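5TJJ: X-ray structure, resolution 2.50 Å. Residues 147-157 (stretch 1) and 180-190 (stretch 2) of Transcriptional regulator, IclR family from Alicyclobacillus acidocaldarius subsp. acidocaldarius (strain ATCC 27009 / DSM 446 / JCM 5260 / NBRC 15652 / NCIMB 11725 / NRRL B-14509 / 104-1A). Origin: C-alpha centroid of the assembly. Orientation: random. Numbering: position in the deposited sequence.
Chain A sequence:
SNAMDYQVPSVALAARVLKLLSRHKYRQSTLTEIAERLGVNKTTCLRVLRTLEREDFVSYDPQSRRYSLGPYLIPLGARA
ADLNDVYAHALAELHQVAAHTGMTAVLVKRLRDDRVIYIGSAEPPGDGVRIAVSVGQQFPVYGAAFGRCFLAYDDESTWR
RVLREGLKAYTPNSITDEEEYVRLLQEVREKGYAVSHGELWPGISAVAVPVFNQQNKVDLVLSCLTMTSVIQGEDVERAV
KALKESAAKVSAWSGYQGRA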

ATOM      1  N   GLY A 147     -14.148 -10.836 -21.846  1.00 41.80           N
ATOM      2  CA  GLY A 147     -14.906 -11.878 -21.188  1.00 42.23           C
ATOM      3  C   GLY A 147     -14.081 -13.153 -21.008  1.00 43.03           C
ATOM      4  O   GLY A 147     -13.903 -13.655 -19.894  1.00 42.83           O
ATOM      5  N   ARG A 148     -13.540 -13.646 -22.114  1.00 43.30           N
ATOM      6  CA  ARG A 148     -12.661 -14.808 -22.094  1.00 43.61           C
ATOM      7  C   ARG A 148     -11.439 -14.693 -21.161  1.00 43.03           C
ATOM      8  O   ARG A 148     -10.941 -15.718 -20.672  1.00 44.11           O
ATOM      9  N   CYS A 149     -10.928 -13.478 -20.950  1.00 40.66           N
ATOM     10  CA  CYS A 149      -9.832 -13.318 -20.009  1.00 41.40           C
ATOM     11  C   CYS A 149     -10.238 -13.520 -18.568  1.00 41.71           C
ATOM     12  O   CYS A 149      -9.407 -13.946 -17.794  1.00 44.19           O
ATOM     13  N   PHE A 150     -11.482 -13.198 -18.201  1.00 41.10           N
ATOM     14  CA  PHE A 150     -11.987 -13.491 -16.844  1.00 40.68           C
ATOM     15  C   PHE A 150     -12.272 -14.991 -16.739  1.00 41.69           C
ATOM     16  O   PHE A 150     -11.723 -15.669 -15.863  1.00 45.26           O
ATOM     17  N   LEU A 151     -13.078 -15.507 -17.662  1.00 41.47           N
ATOM     18  CA  LEU A 151     -13.551 -16.891 -17.600  1.00 42.00           C
ATOM     19  C   LEU A 151     -12.480 -17.967 -17.679  1.00 41.29           C
ATOM     20  O   LEU A 151     -12.536 -18.941 -16.952  1.00 40.50           O
ATOM     21  N   ALA A 152     -11.502 -17.786 -18.550  1.00 40.38           N
ATOM     22  CA  ALA A 152     -10.488 -18.790 -18.756  1.00 40.22           C
ATOM     23  C   ALA A 152      -9.751 -19.169 -17.462  1.00 40.78           C
ATOM     24  O   ALA A 152      -9.178 -20.288 -17.348  1.00 42.75           O
ATOM     25  N   TYR A 153      -9.741 -18.245 -16.505  1.00 40.46           N
ATOM     26  CA  TYR A 153      -9.050 -18.459 -15.234  1.00 41.61           C
ATOM     27  C   TYR A 153      -9.951 -18.832 -14.055  1.00 43.69           C
ATOM     28  O   TYR A 153      -9.462 -18.964 -12.947  1.00 48.34           O
ATOM     29  N   ASP A 154     -11.251 -19.046 -14.282  1.00 44.87           N
ATOM     30  CA  ASP A 154     -12.093 -19.742 -13.322  1.00 44.35           C
ATOM     31  C   ASP A 154     -11.965 -21.258 -13.460  1.00 44.88           C
ATOM     32  O   ASP A 154     -11.482 -21.772 -14.473  1.00 43.73           O
ATOM     33  N   ASP A 155     -12.441 -21.968 -12.437  1.00 45.23           N
ATOM     34  CA  ASP A 155     -12.621 -23.418 -12.498  1.00 46.21           C
ATOM     35  C   ASP A 155     -13.439 -23.773 -13.741  1.00 44.95           C
ATOM     36  O   ASP A 155     -14.305 -23.007 -14.172  1.00 43.29           O
ATOM     37  N   GLU A 156     -13.146 -24.931 -14.315  1.00 46.18           N
ATOM     38  CA  GLU A 156     -13.898 -25.452 -15.444  1.00 47.54           C
ATOM     39  C   GLU A 156     -15.372 -25.627 -15.141  1.00 46.16           C
ATOM     40  O   GLU A 156     -16.173 -25.543 -16.078  1.00 45.58           O
ATOM     41  N   SER A 157     -15.740 -25.850 -13.872  1.00 43.81           N
ATOM     42  CA  SER A 157     -17.178 -25.947 -13.486  1.00 43.62           C
ATOM     43  C   SER A 157     -17.956 -24.660 -13.821  1.00 42.04           C
ATOM     44  O   SER A 157     -19.096 -24.732 -14.195  1.00 42.28           O
ATOM     45  N   GLU A 180     -16.099 -24.923 -29.619  1.00 63.94           N
ATOM     46  CA  GLU A 180     -15.210 -23.811 -30.003  1.00 63.07           C
ATOM     47  C   GLU A 180     -14.890 -22.838 -28.831  1.00 57.21           C
ATOM     48  O   GLU A 180     -13.753 -22.398 -28.673  1.00 54.71           O
ATOM     49  N   TYR A 181     -15.884 -22.521 -28.011  1.00 53.24           N
ATOM     50  CA  TYR A 181     -15.676 -21.602 -26.911  1.00 50.62           C
ATOM     51  C   TYR A 181     -14.718 -22.194 -25.866  1.00 48.57           C
ATOM     52  O   TYR A 181     -13.784 -21.510 -25.412  1.00 46.61           O
ATOM     53  N   VAL A 182     -14.920 -23.467 -25.531  1.00 48.28           N
ATOM     54  CA  VAL A 182     -14.003 -24.185 -24.639  1.00 48.40           C
ATOM     55  C   VAL A 182     -12.578 -24.177 -25.191  1.00 49.35           C
ATOM     56  O   VAL A 182     -11.641 -23.917 -24.448  1.00 48.50           O
ATOM     57  N   ARG A 183     -12.420 -24.432 -26.483  1.00 52.20           N
ATOM     58  CA  ARG A 183     -11.099 -24.367 -27.117  1.00 55.61           C
ATOM     59  C   ARG A 183     -10.491 -22.950 -27.015  1.00 51.87           C
ATOM     60  O   ARG A 183      -9.300 -22.802 -26.728  1.00 50.30           O
ATOM     61  N   LEU A 184     -11.314 -21.929 -27.249  1.00 49.20           N
ATOM     62  CA  LEU A 184     -10.899 -20.541 -27.043  1.00 47.33           C
ATOM     63  C   LEU A 184     -10.527 -20.206 -25.580  1.00 43.70           C
ATOM     64  O   LEU A 184      -9.563 -19.471 -25.350  1.00 40.95           O
ATOM     65  N   LEU A 185     -11.255 -20.752 -24.611  1.00 41.77           N
ATOM     66  CA  LEU A 185     -10.868 -20.543 -23.212  1.00 40.93           C
ATOM     67  C   LEU A 185      -9.554 -21.259 -22.896  1.00 42.66           C
ATOM     68  O   LEU A 185      -8.663 -20.680 -22.260  1.00 41.76           O
ATOM     69  N   GLN A 186      -9.420 -22.497 -23.358  1.00 45.20           N
ATOM     70  CA  GLN A 186      -8.175 -23.233 -23.153  1.00 47.82           C
ATOM     71  C   GLN A 186      -6.998 -22.451 -23.701  1.00 48.96           C
ATOM     72  O   GLN A 186      -5.997 -22.297 -22.983  1.00 49.24           O
ATOM     73  N   GLU A 187      -7.116 -21.931 -24.928  1.00 49.77           N
ATOM     74  CA  GLU A 187      -5.970 -21.266 -25.544  1.00 52.70           C
ATOM     75  C   GLU A 187      -5.669 -19.936 -24.858  1.00 50.41           C
ATOM     76  O   GLU A 187      -4.492 -19.590 -24.721  1.00 51.67           O
ATOM     77  N   VAL A 188      -6.695 -19.213 -24.396  1.00 46.70           N
ATOM     78  CA  VAL A 188      -6.462 -18.016 -23.595  1.00 42.79           C
ATOM     79  C   VAL A 188      -5.673 -18.369 -22.326  1.00 43.43           C
ATOM     80  O   VAL A 188      -4.769 -17.654 -21.952  1.00 42.05           O
ATOM     81  N   ARG A 189      -6.024 -19.451 -21.662  1.00 46.41           N
ATOM     82  CA  ARG A 189      -5.264 -19.901 -20.509  1.00 49.86           C
ATOM     83  C   ARG A 189      -3.819 -20.341 -20.894  1.00 51.83           C
ATOM     84  O   ARG A 189      -2.878 -20.025 -20.186  1.00 51.29           O
ATOM     85  N   GLU A 190      -3.648 -21.053 -22.006  1.00 54.91           N
ATOM     86  CA  GLU A 190      -2.307 -21.423 -22.495  1.00 57.53           C
ATOM     87  C   GLU A 190      -1.520 -20.120 -22.802  1.00 55.23           C
ATOM     88  O   GLU A 190      -0.433 -19.928 -22.273  1.00 55.73           O
TER

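Where do the two backbones come closest? The nearest approach is at Ala 152, whose CA lies 4.8 Å from Leu 185 CA; the axes of helix 147-151 and helix 180-190 run at 74° to each other. The CA-to-CB bond of Ala 152 points toward the second stretch, and Ala 152 CB sits 3.5 Å from Leu 185 O and 3.7 Å from Val 188 CG1. The small side chain of Ala 152 thus lies directly against the second helix.

How does an arginine fit into so apolar a contact? Arg 148, which has the largest area covered by the other stretch, has its CA-to-CB bond pointing toward the helix and sits as a knob among Tyr 181, Leu 184, Leu 185 and Val 188. With chi1 m, chi2 t and chi3 m, its chain packs closely: Arg 148 CG lies 3.4 Å from Tyr 181 OH, and Arg 148 CD lies 3.8 Å from Leu 184 CB. Leu 184 CD1 covers one face of the guanidinium, while NH1 and NH2 find hydrogen-bond partners elsewhere in the structure.

Which residues of the second helix fill the space around these two? Val 188, in the t rotamer, points toward stretch 1, and Val 188 CG1 also comes within 4.4 Å of Cys 149 SG. Leu 185 (m, t) starts sideways but brings its end nearer, placing Leu 185 CD2 3.7 Å from Leu 151 CB. Leu 151 CD1 meets Tyr 181 CE1 at 4.1 Å.

What lies at the margin? Arg 189, whose CA-to-CB bond points sideways, has chi1 and chi2 both t, and Arg 189 CD packs 3.4 Å from Ala 152 O. Glu 156 OE1 lies over one face of its guanidinium, 3.9 Å from Arg 189 NH2, a long salt bridge of charges alone, since no N-H points at the oxygen. Tyr 153, chi1 m, adds a packing contact, with Tyr 153 CE1 4.1 Å from Arg 189 CG.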

ATOM      1  CB  ARG A 148     -12.150 -15.080 -23.508  1.00 44.67           C
ATOM      2  CG  ARG A 148     -13.211 -15.572 -24.462  1.00 44.56           C
ATOM      3  CD  ARG A 148     -12.589 -16.302 -25.639  1.00 46.14           C
ATOM      4  NE  ARG A 148     -12.200 -15.382 -26.695  1.00 46.45           N
ATOM      5  CZ  ARG A 148     -13.041 -14.777 -27.520  1.00 46.59           C
ATOM      6  NH1 ARG A 148     -14.356 -14.993 -27.451  1.00 47.37           N
ATOM      7  NH2 ARG A 148     -12.553 -13.961 -28.434  1.00 48.04           N
ATOM      8  CB  CYS A 149      -9.143 -11.973 -20.131  1.00 41.93           C
ATOM      9  SG  CYS A 149      -8.133 -11.829 -21.596  1.00 41.35           S
ATOM     10  CB  PHE A 150     -13.255 -12.697 -16.509  1.00 39.86           C
ATOM     11  CG  PHE A 150     -13.056 -11.203 -16.354  1.00 38.94           C
ATOM     12  CD1 PHE A 150     -12.494 -10.675 -15.216  1.00 39.18           C
ATOM     13  CD2 PHE A 150     -13.516 -10.317 -17.327  1.00 39.96           C
ATOM     14  CE1 PHE A 150     -12.345  -9.296 -15.049  1.00 39.69           C
ATOM     15  CE2 PHE A 150     -13.377  -8.932 -17.168  1.00 40.47           C
ATOM     16  CZ  PHE A 150     -12.784  -8.423 -16.031  1.00 39.95           C
ATOM     17  CB  LEU A 151     -14.549 -17.177 -18.702  1.00 43.80           C
ATOM     18  CG  LEU A 151     -16.025 -17.002 -18.402  1.00 45.67           C
ATOM     19  CD1 LEU A 151     -16.807 -17.508 -19.605  1.00 47.01           C
ATOM     20  CD2 LEU A 151     -16.429 -17.788 -17.169  1.00 47.73           C
ATOM     21  CB  ALA A 152      -9.501 -18.309 -19.808  1.00 40.30           C
ATOM     22  CB  TYR A 153      -8.173 -17.253 -14.920  1.00 40.92           C
ATOM     23  CG  TYR A 153      -7.092 -17.053 -15.948  1.00 39.69           C
ATOM     24  CD1 TYR A 153      -5.927 -17.804 -15.914  1.00 39.83           C
ATOM     25  CD2 TYR A 153      -7.252 -16.132 -16.996  1.00 39.09           C
ATOM     26  CE1 TYR A 153      -4.942 -17.636 -16.879  1.00 40.16           C
ATOM     27  CE2 TYR A 153      -6.279 -15.974 -17.988  1.00 38.19           C
ATOM     28  CZ  TYR A 153      -5.125 -16.721 -17.910  1.00 39.23           C
ATOM     29  OH  TYR A 153      -4.135 -16.559 -18.835  1.00 41.04           O
ATOM     30  CB  ASP A 154     -13.559 -19.357 -13.528  1.00 47.06           C
ATOM     31  CG  ASP A 154     -13.849 -17.907 -13.186  1.00 48.50           C
ATOM     32  OD1 ASP A 154     -13.136 -17.316 -12.359  1.00 51.32           O
ATOM     33  OD2 ASP A 154     -14.801 -17.346 -13.753  1.00 50.48           O
ATOM     34  CB  ASP A 155     -13.335 -23.945 -11.226  1.00 47.88           C
ATOM     35  CG  ASP A 155     -13.279 -25.485 -11.102  1.00 51.06           C
ATOM     36  OD1 ASP A 155     -12.177 -26.043 -10.887  1.00 54.40           O
ATOM     37  OD2 ASP A 155     -14.333 -26.152 -11.214  1.00 51.60           O
ATOM     38  CB  GLU A 156     -13.324 -26.777 -15.954  1.00 51.80           C
ATOM     39  CG  GLU A 156     -12.194 -26.575 -16.971  1.00 56.65           C
ATOM     40  CD  GLU A 156     -11.056 -27.574 -16.845  1.00 60.10           C
ATOM     41  OE1 GLU A 156      -9.893 -27.116 -16.770  1.00 62.55           O
ATOM     42  OE2 GLU A 156     -11.327 -28.801 -16.813  1.00 63.84           O
ATOM     43  CB  SER A 157     -17.370 -26.360 -12.013  1.00 43.59           C
ATOM     44  OG  SER A 157     -16.789 -25.402 -11.158  1.00 44.73           O
ATOM     45  CB  GLU A 180     -15.820 -23.040 -31.182  1.00 66.29           C
ATOM     46  CG  GLU A 180     -14.920 -21.997 -31.833  1.00 69.60           C
ATOM     47  CD  GLU A 180     -13.627 -22.574 -32.408  1.00 74.72           C
ATOM     48  OE1 GLU A 180     -13.593 -23.786 -32.755  1.00 79.45           O
ATOM     49  OE2 GLU A 180     -12.634 -21.805 -32.522  1.00 76.03           O
ATOM     50  CB  TYR A 181     -17.007 -21.162 -26.272  1.00 50.35           C
ATOM     51  CG  TYR A 181     -16.851 -19.871 -25.495  1.00 48.50           C
ATOM     52  CD1 TYR A 181     -16.475 -19.892 -24.155  1.00 47.86           C
ATOM     53  CD2 TYR A 181     -17.039 -18.630 -26.107  1.00 48.10           C
ATOM     54  CE1 TYR A 181     -16.288 -18.718 -23.441  1.00 47.49           C
ATOM     55  CE2 TYR A 181     -16.875 -17.449 -25.400  1.00 47.46           C
ATOM     56  CZ  TYR A 181     -16.490 -17.493 -24.057  1.00 46.82           C
ATOM     57  OH  TYR A 181     -16.297 -16.341 -23.300  1.00 45.16           O
ATOM     58  CB  VAL A 182     -14.478 -25.634 -24.338  1.00 49.02           C
ATOM     59  CG1 VAL A 182     -13.409 -26.443 -23.617  1.00 48.99           C
ATOM     60  CG2 VAL A 182     -15.735 -25.607 -23.493  1.00 47.96           C
ATOM     61  CB  ARG A 183     -11.160 -24.833 -28.588  1.00 61.57           C
ATOM     62  CG  ARG A 183      -9.805 -25.234 -29.163  1.00 67.09           C
ATOM     63  CD  ARG A 183      -9.881 -25.566 -30.655  1.00 73.47           C
ATOM     64  NE  ARG A 183     -10.280 -24.385 -31.437  1.00 75.76           N
ATOM     65  CZ  ARG A 183      -9.487 -23.355 -31.764  1.00 77.81           C
ATOM     66  NH1 ARG A 183      -8.199 -23.322 -31.395  1.00 79.03           N
ATOM     67  NH2 ARG A 183      -9.988 -22.341 -32.472  1.00 78.11           N
ATOM     68  CB  LEU A 184     -11.969 -19.567 -27.561  1.00 47.84           C
ATOM     69  CG  LEU A 184     -12.081 -19.517 -29.086  1.00 50.38           C
ATOM     70  CD1 LEU A 184     -13.126 -18.510 -29.500  1.00 49.80           C
ATOM     71  CD2 LEU A 184     -10.736 -19.191 -29.717  1.00 51.16           C
ATOM     72  CB  LEU A 185     -11.956 -20.970 -22.241  1.00 39.42           C
ATOM     73  CG  LEU A 185     -13.236 -20.135 -22.251  1.00 38.51           C
ATOM     74  CD1 LEU A 185     -14.359 -20.869 -21.524  1.00 37.84           C
ATOM     75  CD2 LEU A 185     -13.000 -18.766 -21.642  1.00 37.44           C
ATOM     76  CB  GLN A 186      -8.223 -24.656 -23.738  1.00 49.91           C
ATOM     77  CG  GLN A 186      -8.722 -25.680 -22.738  1.00 51.20           C
ATOM     78  CD  GLN A 186      -9.397 -26.912 -23.350  1.00 54.86           C
ATOM     79  OE1 GLN A 186      -9.518 -27.061 -24.570  1.00 57.55           O
ATOM     80  NE2 GLN A 186      -9.865 -27.799 -22.479  1.00 55.19           N
ATOM     81  CB  GLU A 187      -6.057 -21.158 -27.090  1.00 56.38           C
ATOM     82  CG  GLU A 187      -6.658 -19.880 -27.659  1.00 58.23           C
ATOM     83  CD  GLU A 187      -6.496 -19.729 -29.178  1.00 62.48           C
ATOM     84  OE1 GLU A 187      -5.679 -20.453 -29.784  1.00 66.16           O
ATOM     85  OE2 GLU A 187      -7.182 -18.848 -29.776  1.00 63.66           O
ATOM     86  CB  VAL A 188      -7.770 -17.289 -23.219  1.00 41.11           C
ATOM     87  CG1 VAL A 188      -7.534 -16.197 -22.175  1.00 40.05           C
ATOM     88  CG2 VAL A 188      -8.420 -16.651 -24.425  1.00 40.63           C
ATOM     89  CB  ARG A 189      -6.033 -21.017 -19.792  1.00 53.75           C
ATOM     90  CG  ARG A 189      -5.487 -21.400 -18.430  1.00 56.67           C
ATOM     91  CD  ARG A 189      -6.452 -22.306 -17.667  1.00 61.69           C
ATOM     92  NE  ARG A 189      -7.021 -23.396 -18.486  1.00 66.48           N
ATOM     93  CZ  ARG A 189      -6.679 -24.695 -18.457  1.00 72.01           C
ATOM     94  NH1 ARG A 189      -5.741 -25.146 -17.616  1.00 75.49           N
ATOM     95  NH2 ARG A 189      -7.290 -25.561 -19.276  1.00 73.88           N
ATOM     96  CB  GLU A 190      -2.386 -22.403 -23.717  1.00 62.69           C
ATOM     97  CG  GLU A 190      -2.707 -23.890 -23.386  1.00 68.05           C
ATOM     98  CD  GLU A 190      -3.219 -24.779 -24.575  1.00 73.88           C
ATOM     99  OE1 GLU A 190      -3.928 -24.294 -25.509  1.00 72.54           O
ATOM    100  OE2 GLU A 190      -2.943 -26.021 -24.567  1.00 77.54           O
TER